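Local atomic coordinates of glutathione transferase lambda1 (Populus trichocarpa, PDB entry 4PQH), a protein that acts as a monomeric plant Lambda-class glutathione transferase with thiol-transferase character, and probably conjugates glutathione to electrophiles. Residues A[43-48]-A[171-176]. Residues are numbered along the deposited sequence; the frame is centred on the assembly and turned at random.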
# COMPACT_ATOMS: atom_id res chain seq x y z
N TRP A 43 -1.99 -0.50 -5.76
CA TRP A 43 -3.18 0.09 -6.34
C TRP A 43 -3.17 1.63 -6.15
O TRP A 43 -3.47 2.39 -7.09
CB TRP A 43 -4.40 -0.55 -5.68
CG TRP A 43 -5.74 -0.12 -6.17
CD1 TRP A 43 -6.03 0.74 -7.20
CD2 TRP A 43 -7.00 -0.55 -5.64
NE1 TRP A 43 -7.40 0.86 -7.33
CE2 TRP A 43 -8.01 0.09 -6.38
CE3 TRP A 43 -7.36 -1.41 -4.60
CZ2 TRP A 43 -9.37 -0.11 -6.11
CZ3 TRP A 43 -8.71 -1.61 -4.34
CH2 TRP A 43 -9.69 -0.96 -5.09
N ILE A 44 -2.82 2.08 -4.95
CA ILE A 44 -2.70 3.52 -4.69
C ILE A 44 -1.65 4.14 -5.61
O ILE A 44 -1.87 5.22 -6.16
CB ILE A 44 -2.32 3.82 -3.22
CG1 ILE A 44 -3.41 3.37 -2.26
CG2 ILE A 44 -2.07 5.32 -3.06
CD1 ILE A 44 -2.91 3.17 -0.84
N THR A 45 -0.52 3.47 -5.78
CA THR A 45 0.54 3.99 -6.64
C THR A 45 0.06 4.18 -8.07
O THR A 45 0.25 5.24 -8.67
CB THR A 45 1.79 3.10 -6.58
OG1 THR A 45 2.24 3.03 -5.22
CG2 THR A 45 2.91 3.69 -7.44
N ARG A 46 -0.60 3.16 -8.61
CA ARG A 46 -1.25 3.23 -9.91
C ARG A 46 -2.15 4.45 -10.03
O ARG A 46 -2.03 5.24 -10.97
CB ARG A 46 -2.05 1.95 -10.14
CG ARG A 46 -3.12 2.00 -11.23
CD ARG A 46 -4.00 0.75 -11.09
NE ARG A 46 -4.99 0.54 -12.14
CZ ARG A 46 -6.28 0.87 -12.04
NH1 ARG A 46 -6.73 1.48 -10.95
NH2 ARG A 46 -7.12 0.60 -13.03
N ASN A 47 -3.04 4.64 -9.06
CA ASN A 47 -3.99 5.74 -9.14
C ASN A 47 -3.32 7.09 -9.02
O ASN A 47 -3.67 8.02 -9.75
CB ASN A 47 -5.04 5.62 -8.05
CG ASN A 47 -6.00 4.46 -8.26
OD1 ASN A 47 -5.86 3.67 -9.20
ND2 ASN A 47 -6.98 4.36 -7.38
N CYS A 48 -2.36 7.20 -8.11
CA CYS A 48 -1.69 8.48 -7.88
C CYS A 48 -0.92 8.93 -9.11
O CYS A 48 -0.69 10.13 -9.31
CB CYS A 48 -0.76 8.40 -6.69
SG CYS A 48 -1.60 8.32 -5.11
N VAL A 171 6.57 6.71 0.39
CA VAL A 171 6.61 6.34 1.81
C VAL A 171 5.22 6.46 2.43
O VAL A 171 4.78 5.60 3.20
CB VAL A 171 7.62 7.18 2.63
CG1 VAL A 171 7.67 6.68 4.07
CG2 VAL A 171 9.01 7.12 2.01
N ASP A 172 4.51 7.53 2.09
CA ASP A 172 3.15 7.71 2.60
C ASP A 172 2.25 6.60 2.07
O ASP A 172 1.45 6.02 2.81
CB ASP A 172 2.62 9.08 2.20
CG ASP A 172 3.59 10.17 2.54
OD1 ASP A 172 3.78 10.44 3.74
OD2 ASP A 172 4.20 10.71 1.59
N ILE A 173 2.40 6.29 0.80
CA ILE A 173 1.65 5.21 0.17
C ILE A 173 1.90 3.84 0.84
O ILE A 173 0.98 3.05 1.04
CB ILE A 173 1.96 5.15 -1.32
CG1 ILE A 173 1.46 6.44 -1.99
CG2 ILE A 173 1.33 3.94 -1.96
CD1 ILE A 173 1.87 6.58 -3.45
N ALA A 174 3.15 3.58 1.21
CA ALA A 174 3.50 2.32 1.86
C ALA A 174 2.75 2.16 3.19
O ALA A 174 2.28 1.06 3.52
CB ALA A 174 4.99 2.25 2.08
N TYR A 175 2.63 3.24 3.95
CA TYR A 175 2.00 3.18 5.26
C TYR A 175 0.48 3.32 5.26
O TYR A 175 -0.18 2.81 6.16
CB TYR A 175 2.62 4.23 6.20
CG TYR A 175 3.94 3.80 6.77
CD1 TYR A 175 3.98 3.07 7.95
CD2 TYR A 175 5.15 4.07 6.12
CE1 TYR A 175 5.17 2.65 8.48
CE2 TYR A 175 6.35 3.66 6.65
CZ TYR A 175 6.36 2.94 7.83
OH TYR A 175 7.54 2.51 8.39
N ALA A 176 -0.08 4.01 4.26
CA ALA A 176 -1.51 4.29 4.25
C ALA A 176 -2.44 3.08 4.47
O ALA A 176 -3.35 3.16 5.28
CB ALA A 176 -1.93 5.11 3.01
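Ile173 reaches from helix 170-190 to helix 37-48 and touches Ile44, Thr45 and Cys48 with the two branches of its side chain. Its CG2 lies 3.8 Å from Ile44 CG2, and the two isoleucines run alongside one another, pointing opposite ways. In Ile44, CG2 stands anti to the backbone N while CG1 lies beside it (chi1 -64°), which gives this beta-branched residue two separate apolar arms. CG2 meets Ile173, and an extended chi2 (159°) carries the longer arm on to CD1, loosely 4.4 Å from Ala176 CB. A short alanine suits that place, its single methyl being enough to meet the longer arm.

Thr45 crosses Ile173 at about a right angle, with OG1 3.5 Å from Ile173 CG2. The hydroxyl is hydrogen-bonded to Arg41 O, one turn earlier in its own helix, which is consistent with its lying against a methyl group. The longer branch of Ile173 carries CD1 to 4.2 Å from Cys48 SG, a contact of apolar character. An alanine in place of Ile173 would probably open a gap between the helices, since the branch atoms packed on Ile44 CG2, Thr45 OG1 and Cys48 SG would be gone.

The axes of the two short segments come within 10.0 Å and run roughly antiparallel (138°). The contact joins the thioredoxin-like N-terminal domain to the helical C-terminal domain of the GST fold. Ile96 and Ile99 of helix 92-102 pack on Thr45, while Tyr214 of helix 212-215 touches both Ile44 and Ala176.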